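Local coordinates for exopolysaccharide biosynthesis protein (Pantoea stewartii subsp. stewartii DC283, PDB 6TGF), which modifies the exopolysaccharide of the bacterial biofilm, probably as a glycan hydrolase, and carries a parallel beta-helix like that of bacteriophage tailspikes, at residues Q437-C448 and Q458-C469. Sequence-based numbering, arbitrary orientation.
Sequences QSLIHNGWIEHC and QWIIDALSLEDC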
ATOM      1  N   GLN B 437     -14.572   9.849  -0.926  1.00 29.01           N
ATOM      2  CA  GLN B 437     -13.618   8.956  -1.645  1.00 28.65           C
ATOM      3  C   GLN B 437     -12.357   8.737  -0.795  1.00 28.13           C
ATOM      4  O   GLN B 437     -11.248   8.760  -1.366  1.00 28.17           O
ATOM      5  CB  GLN B 437     -13.261   9.555  -3.009  1.00 28.95           C
ATOM      6  CG  GLN B 437     -14.441   9.674  -3.966  1.00 29.32           C
ATOM      7  CD  GLN B 437     -15.283  10.906  -3.734  1.00 29.62           C
ATOM      8  OE1 GLN B 437     -16.496  10.826  -3.559  1.00 29.95           O
ATOM      9  NE2 GLN B 437     -14.643  12.063  -3.735  1.00 29.68           N
ATOM     10  N   SER B 438     -12.519   8.508   0.514  1.00 27.46           N
ATOM     11  CA  SER B 438     -11.418   8.465   1.514  1.00 26.95           C
ATOM     12  C   SER B 438     -11.200   7.036   2.032  1.00 26.45           C
ATOM     13  O   SER B 438     -12.132   6.215   1.909  1.00 26.42           O
ATOM     14  CB  SER B 438     -11.697   9.431   2.630  1.00 26.98           C
ATOM     15  OG  SER B 438     -11.663  10.766   2.147  1.00 27.13           O
ATOM     16  N   LEU B 439     -10.009   6.757   2.581  1.00 25.88           N
ATOM     17  CA  LEU B 439      -9.578   5.403   3.028  1.00 25.55           C
ATOM     18  C   LEU B 439      -8.809   5.479   4.356  1.00 25.44           C
ATOM     19  O   LEU B 439      -8.018   6.426   4.540  1.00 25.42           O
ATOM     20  CB  LEU B 439      -8.694   4.766   1.950  1.00 25.41           C
ATOM     21  CG  LEU B 439      -9.366   4.506   0.601  1.00 25.39           C
ATOM     22  CD1 LEU B 439      -9.131   5.664  -0.358  1.00 25.45           C
ATOM     23  CD2 LEU B 439      -8.863   3.208  -0.013  1.00 25.41           C
ATOM     24  N   ILE B 440      -9.031   4.489   5.228  1.00 25.37           N
ATOM     25  CA  ILE B 440      -8.197   4.184   6.431  1.00 25.37           C
ATOM     26  C   ILE B 440      -7.676   2.749   6.285  1.00 25.60           C
ATOM     27  O   ILE B 440      -8.506   1.842   6.073  1.00 25.64           O
ATOM     28  CB  ILE B 440      -9.006   4.376   7.730  1.00 25.29           C
ATOM     29  CG1 ILE B 440      -9.263   5.859   8.014  1.00 25.27           C
ATOM     30  CG2 ILE B 440      -8.321   3.688   8.904  1.00 25.36           C
ATOM     31  CD1 ILE B 440     -10.281   6.120   9.103  1.00 25.32           C
ATOM     32  N   HIS B 441      -6.359   2.553   6.388  1.00 25.87           N
ATOM     33  CA  HIS B 441      -5.689   1.230   6.266  1.00 26.19           C
ATOM     34  C   HIS B 441      -4.745   1.004   7.452  1.00 26.57           C
ATOM     35  O   HIS B 441      -3.717   1.701   7.531  1.00 26.53           O
ATOM     36  CB  HIS B 441      -4.941   1.120   4.930  1.00 26.26           C
ATOM     37  CG  HIS B 441      -4.218  -0.175   4.761  1.00 26.44           C
ATOM     38  ND1 HIS B 441      -4.841  -1.312   4.278  1.00 26.58           N
ATOM     39  CD2 HIS B 441      -2.940  -0.525   5.021  1.00 26.60           C
ATOM     40  CE1 HIS B 441      -3.972  -2.302   4.238  1.00 26.76           C
ATOM     41  NE2 HIS B 441      -2.799  -1.845   4.690  1.00 26.79           N
ATOM     42  N   ASN B 442      -5.086   0.053   8.327  1.00 27.06           N
ATOM     43  CA  ASN B 442      -4.185  -0.497   9.374  1.00 27.59           C
ATOM     44  C   ASN B 442      -3.783   0.625  10.339  1.00 27.88           C
ATOM     45  O   ASN B 442      -2.615   1.057  10.290  1.00 28.03           O
ATOM     46  CB  ASN B 442      -2.970  -1.186   8.742  1.00 27.81           C
ATOM     47  CG  ASN B 442      -2.179  -2.025   9.722  1.00 28.15           C
ATOM     48  OD1 ASN B 442      -2.544  -2.144  10.890  1.00 28.44           O
ATOM     49  ND2 ASN B 442      -1.092  -2.618   9.254  1.00 28.35           N
ATOM     50  N   GLY B 443      -4.722   1.069  11.180  1.00 28.20           N
ATOM     51  CA  GLY B 443      -4.521   2.159  12.154  1.00 28.54           C
ATOM     52  C   GLY B 443      -4.971   1.763  13.549  1.00 29.02           C
ATOM     53  O   GLY B 443      -5.990   1.056  13.664  1.00 29.03           O
ATOM     54  N   TRP B 444      -4.234   2.206  14.573  1.00 29.66           N
ATOM     55  CA  TRP B 444      -4.532   1.969  16.012  1.00 30.30           C
ATOM     56  C   TRP B 444      -4.733   3.313  16.722  1.00 30.63           C
ATOM     57  O   TRP B 444      -3.869   4.198  16.573  1.00 30.37           O
ATOM     58  CB  TRP B 444      -3.413   1.153  16.669  1.00 30.70           C
ATOM     59  CG  TRP B 444      -3.332  -0.270  16.210  1.00 30.92           C
ATOM     60  CD1 TRP B 444      -2.892  -0.719  14.999  1.00 30.88           C
ATOM     61  CD2 TRP B 444      -3.681  -1.444  16.968  1.00 31.28           C
ATOM     62  NE1 TRP B 444      -2.952  -2.085  14.946  1.00 31.15           N
ATOM     63  CE2 TRP B 444      -3.433  -2.559  16.138  1.00 31.31           C
ATOM     64  CE3 TRP B 444      -4.183  -1.663  18.257  1.00 31.55           C
ATOM     65  CZ2 TRP B 444      -3.669  -3.868  16.559  1.00 31.51           C
ATOM     66  CZ3 TRP B 444      -4.417  -2.957  18.671  1.00 31.79           C
ATOM     67  CH2 TRP B 444      -4.161  -4.043  17.833  1.00 31.75           C
ATOM     68  N   ILE B 445      -5.843   3.460  17.447  1.00 31.31           N
ATOM     69  CA  ILE B 445      -6.111   4.604  18.369  1.00 32.01           C
ATOM     70  C   ILE B 445      -6.411   4.019  19.753  1.00 32.92           C
ATOM     71  O   ILE B 445      -7.508   3.456  19.931  1.00 32.90           O
ATOM     72  CB  ILE B 445      -7.252   5.502  17.844  1.00 31.77           C
ATOM     73  CG1 ILE B 445      -6.957   6.026  16.435  1.00 31.47           C
ATOM     74  CG2 ILE B 445      -7.534   6.637  18.820  1.00 31.94           C
ATOM     75  CD1 ILE B 445      -8.153   6.632  15.734  1.00 31.37           C
ATOM     76  N   GLU B 446      -5.457   4.134  20.681  1.00 34.00           N
ATOM     77  CA  GLU B 446      -5.510   3.495  22.022  1.00 35.09           C
ATOM     78  C   GLU B 446      -5.459   4.576  23.106  1.00 35.65           C
ATOM     79  O   GLU B 446      -4.610   5.479  22.999  1.00 35.68           O
ATOM     80  CB  GLU B 446      -4.349   2.511  22.190  1.00 35.67           C
ATOM     81  CG  GLU B 446      -4.094   1.654  20.966  1.00 35.68           C
ATOM     82  CD  GLU B 446      -3.186   0.465  21.224  1.00 36.35           C
ATOM     83  OE1 GLU B 446      -3.604  -0.437  21.978  1.00 37.16           O
ATOM     84  OE2 GLU B 446      -2.062   0.449  20.682  1.00 36.51           O
ATOM     85  N   HIS B 447      -6.343   4.475  24.103  1.00 36.37           N
ATOM     86  CA  HIS B 447      -6.363   5.316  25.332  1.00 37.03           C
ATOM     87  C   HIS B 447      -6.536   6.799  24.970  1.00 37.01           C
ATOM     88  O   HIS B 447      -6.085   7.649  25.759  1.00 37.25           O
ATOM     89  CB  HIS B 447      -5.095   5.059  26.160  1.00 37.49           C
ATOM     90  CG  HIS B 447      -4.660   3.630  26.173  1.00 37.66           C
ATOM     91  ND1 HIS B 447      -5.340   2.654  26.877  1.00 37.93           N
ATOM     92  CD2 HIS B 447      -3.624   3.007  25.568  1.00 37.58           C
ATOM     93  CE1 HIS B 447      -4.739   1.494  26.708  1.00 38.07           C
ATOM     94  NE2 HIS B 447      -3.682   1.683  25.910  1.00 37.79           N
ATOM     95  N   CYS B 448      -7.180   7.092  23.833  1.00 36.83           N
ATOM     96  CA  CYS B 448      -7.470   8.467  23.342  1.00 36.85           C
ATOM     97  C   CYS B 448      -8.937   8.803  23.632  1.00 37.17           C
ATOM     98  O   CYS B 448      -9.806   7.986  23.280  1.00 37.19           O
ATOM     99  CB  CYS B 448      -7.191   8.598  21.849  1.00 36.46           C
ATOM    100  SG  CYS B 448      -5.458   8.314  21.400  1.00 36.16           S
ATOM    101  N   GLN B 458     -17.305   9.409   3.403  1.00 26.04           N
ATOM    102  CA  GLN B 458     -17.325   8.176   2.571  1.00 25.57           C
ATOM    103  C   GLN B 458     -15.959   7.497   2.712  1.00 25.11           C
ATOM    104  O   GLN B 458     -14.991   7.981   2.088  1.00 25.08           O
ATOM    105  CB  GLN B 458     -17.641   8.516   1.114  1.00 25.66           C
ATOM    106  CG  GLN B 458     -17.758   7.299   0.207  1.00 25.57           C
ATOM    107  CD  GLN B 458     -17.877   7.678  -1.250  1.00 25.63           C
ATOM    108  OE1 GLN B 458     -17.115   8.494  -1.765  1.00 25.58           O
ATOM    109  NE2 GLN B 458     -18.841   7.080  -1.929  1.00 25.65           N
ATOM    110  N   TRP B 459     -15.889   6.433   3.518  1.00 24.62           N
ATOM    111  CA  TRP B 459     -14.620   5.811   3.981  1.00 24.17           C
ATOM    112  C   TRP B 459     -14.614   4.309   3.682  1.00 23.88           C
ATOM    113  O   TRP B 459     -15.612   3.638   4.006  1.00 23.85           O
ATOM    114  CB  TRP B 459     -14.420   6.061   5.480  1.00 24.10           C
ATOM    115  CG  TRP B 459     -14.184   7.493   5.848  1.00 24.15           C
ATOM    116  CD1 TRP B 459     -15.127   8.429   6.159  1.00 24.27           C
ATOM    117  CD2 TRP B 459     -12.910   8.151   5.971  1.00 24.11           C
ATOM    118  NE1 TRP B 459     -14.530   9.624   6.459  1.00 24.35           N
ATOM    119  CE2 TRP B 459     -13.170   9.485   6.354  1.00 24.20           C
ATOM    120  CE3 TRP B 459     -11.582   7.747   5.795  1.00 24.04           C
ATOM    121  CZ2 TRP B 459     -12.148  10.410   6.562  1.00 24.23           C
ATOM    122  CZ3 TRP B 459     -10.573   8.664   5.998  1.00 24.04           C
ATOM    123  CH2 TRP B 459     -10.855   9.978   6.376  1.00 24.13           C
ATOM    124  N   ILE B 460     -13.525   3.820   3.079  1.00 23.64           N
ATOM    125  CA  ILE B 460     -13.055   2.411   3.219  1.00 23.41           C
ATOM    126  C   ILE B 460     -12.194   2.365   4.487  1.00 23.30           C
ATOM    127  O   ILE B 460     -11.260   3.182   4.587  1.00 23.16           O
ATOM    128  CB  ILE B 460     -12.279   1.924   1.977  1.00 23.33           C
ATOM    129  CG1 ILE B 460     -13.186   1.815   0.747  1.00 23.36           C
ATOM    130  CG2 ILE B 460     -11.573   0.605   2.269  1.00 23.34           C
ATOM    131  CD1 ILE B 460     -12.449   1.534  -0.548  1.00 23.45           C
ATOM    132  N   ILE B 461     -12.514   1.469   5.423  1.00 23.32           N
ATOM    133  CA  ILE B 461     -11.783   1.315   6.717  1.00 23.30           C
ATOM    134  C   ILE B 461     -11.399  -0.159   6.893  1.00 23.43           C
ATOM    135  O   ILE B 461     -12.264  -0.952   7.306  1.00 23.46           O
ATOM    136  CB  ILE B 461     -12.621   1.853   7.895  1.00 23.26           C
ATOM    137  CG1 ILE B 461     -13.124   3.275   7.619  1.00 23.24           C
ATOM    138  CG2 ILE B 461     -11.829   1.766   9.194  1.00 23.32           C
ATOM    139  CD1 ILE B 461     -13.933   3.892   8.742  1.00 23.32           C
ATOM    140  N   ASP B 462     -10.147  -0.500   6.572  1.00 23.63           N
ATOM    141  CA  ASP B 462      -9.543  -1.840   6.805  1.00 23.88           C
ATOM    142  C   ASP B 462      -8.618  -1.769   8.024  1.00 24.17           C
ATOM    143  O   ASP B 462      -7.757  -0.867   8.056  1.00 24.09           O
ATOM    144  CB  ASP B 462      -8.746  -2.328   5.594  1.00 23.92           C
ATOM    145  CG  ASP B 462      -9.592  -2.667   4.382  1.00 23.96           C
ATOM    146  OD1 ASP B 462     -10.769  -3.049   4.564  1.00 23.87           O
ATOM    147  OD2 ASP B 462      -9.063  -2.550   3.260  1.00 24.12           O
ATOM    148  N   ALA B 463      -8.794  -2.693   8.973  1.00 24.58           N
ATOM    149  CA  ALA B 463      -7.894  -2.934  10.124  1.00 25.03           C
ATOM    150  C   ALA B 463      -7.741  -1.659  10.963  1.00 25.39           C
ATOM    151  O   ALA B 463      -6.594  -1.304  11.305  1.00 25.40           O
ATOM    152  CB  ALA B 463      -6.561  -3.439   9.626  1.00 25.08           C
ATOM    153  N   LEU B 464      -8.855  -0.992  11.283  1.00 25.87           N
ATOM    154  CA  LEU B 464      -8.894   0.083  12.309  1.00 26.38           C
ATOM    155  C   LEU B 464      -9.094  -0.579  13.676  1.00 27.14           C
ATOM    156  O   LEU B 464      -9.983  -1.443  13.789  1.00 27.15           O
ATOM    157  CB  LEU B 464     -10.015   1.082  11.999  1.00 26.20           C
ATOM    158  CG  LEU B 464     -10.109   2.284  12.942  1.00 26.22           C
ATOM    159  CD1 LEU B 464      -8.859   3.150  12.862  1.00 26.17           C
ATOM    160  CD2 LEU B 464     -11.346   3.117  12.642  1.00 26.16           C
ATOM    161  N   SER B 465      -8.268  -0.207  14.657  1.00 28.08           N
ATOM    162  CA  SER B 465      -8.350  -0.676  16.063  1.00 28.97           C
ATOM    163  C   SER B 465      -8.576   0.523  16.986  1.00 29.64           C
ATOM    164  O   SER B 465      -7.721   1.425  16.996  1.00 29.67           O
ATOM    165  CB  SER B 465      -7.116  -1.444  16.453  1.00 29.21           C
ATOM    166  OG  SER B 465      -6.990  -2.624  15.673  1.00 29.30           O
ATOM    167  N   LEU B 466      -9.704   0.538  17.698  1.00 30.59           N
ATOM    168  CA  LEU B 466      -9.984   1.467  18.825  1.00 31.53           C
ATOM    169  C   LEU B 466      -9.985   0.647  20.120  1.00 32.55           C
ATOM    170  O   LEU B 466     -10.808  -0.281  20.221  1.00 32.36           O
ATOM    171  CB  LEU B 466     -11.331   2.161  18.596  1.00 31.52           C
ATOM    172  CG  LEU B 466     -11.493   2.872  17.252  1.00 31.26           C
ATOM    173  CD1 LEU B 466     -12.942   3.272  17.025  1.00 31.26           C
ATOM    174  CD2 LEU B 466     -10.587   4.089  17.165  1.00 31.31           C
ATOM    175  N   GLU B 467      -9.073   0.952  21.048  1.00 33.90           N
ATOM    176  CA  GLU B 467      -8.915   0.229  22.339  1.00 35.15           C
ATOM    177  C   GLU B 467      -8.906   1.237  23.493  1.00 35.72           C
ATOM    178  O   GLU B 467      -8.066   2.152  23.470  1.00 35.72           O
ATOM    179  CB  GLU B 467      -7.631  -0.604  22.338  1.00 35.86           C
ATOM    180  CG  GLU B 467      -7.637  -1.733  21.321  1.00 36.11           C
ATOM    181  CD  GLU B 467      -6.619  -2.833  21.580  1.00 36.89           C
ATOM    182  OE1 GLU B 467      -6.732  -3.903  20.943  1.00 37.08           O
ATOM    183  OE2 GLU B 467      -5.709  -2.618  22.413  1.00 37.49           O
ATOM    184  N   ASP B 468      -9.822   1.070  24.452  1.00 36.41           N
ATOM    185  CA  ASP B 468      -9.890   1.845  25.720  1.00 37.18           C
ATOM    186  C   ASP B 468     -10.038   3.340  25.411  1.00 37.28           C
ATOM    187  O   ASP B 468      -9.428   4.157  26.127  1.00 37.67           O
ATOM    188  CB  ASP B 468      -8.666   1.565  26.596  1.00 37.60           C
ATOM    189  CG  ASP B 468      -8.768   2.148  27.997  1.00 38.14           C
ATOM    190  OD1 ASP B 468      -9.818   1.947  28.640  1.00 38.45           O
ATOM    191  OD2 ASP B 468      -7.803   2.809  28.426  1.00 38.32           O
ATOM    192  N   CYS B 469     -10.833   3.684  24.395  1.00 37.18           N
ATOM    193  CA  CYS B 469     -11.141   5.084  23.997  1.00 37.25           C
ATOM    194  C   CYS B 469     -12.424   5.532  24.704  1.00 37.80           C
ATOM    195  O   CYS B 469     -13.460   4.862  24.528  1.00 37.88           O
ATOM    196  CB  CYS B 469     -11.261   5.213  22.485  1.00 36.64           C
ATOM    197  SG  CYS B 469      -9.661   5.086  21.646  1.00 36.26           S
TER
HETATM  198  O   HOH W   1      -7.030  -1.102   2.345  1.00 27.92           O
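S438 to H441 pairs with W459 to D462, and G443 to E446 with L464 to E467, both in parallel and in an unbroken one-to-one register. The strand axes diverge by 15° in the first pair and 9° in the second. Between them both chains turn a corner at N442 and A463, whose positive phi angles match; N442 N to D462 O and G443 N to A463 O carry the hydrogen bonding round the bend.

S438, I440, I445, W459, I461, L464 and L466 share the inward face. S438 CB lies over the six-membered ring of W459, 3.6 Å from its centroid, a CH-pi contact. I440 spreads its branches: CG1 meets W459 CZ3 at 3.7 Å, while CG2, anti to the backbone N, runs beside I461 CG2 at 4.0 Å.

On the other face, S465 CB sits over the six-membered ring of W444 at 3.6 Å from the centroid, a second CH-pi contact, and E467 OE1 approaches the edge of that indole at CZ3. E446 and E467 extend side by side, their carboxylate planes 80° apart; E446 OE2 is also bonded by Q422. A water bridges H441 ND1 and D462 OD2, while H441 NE2 bonds E415 of the third subunit and D462 OD1 forms salt bridges with R483 of its own chain and with R483 of the second subunit. At the far end H447 ND1 donates to the anti lone pair of D468 OD2 at 2.9 Å, nearly in the ring plane.

Successive rungs stacked in register, with matching corners and some aligned pairs alike, such as I440 with I461 and E446 with E467, mark adjacent coils of a right-handed parallel beta-helix, here assembled as a tailspike-like trimer.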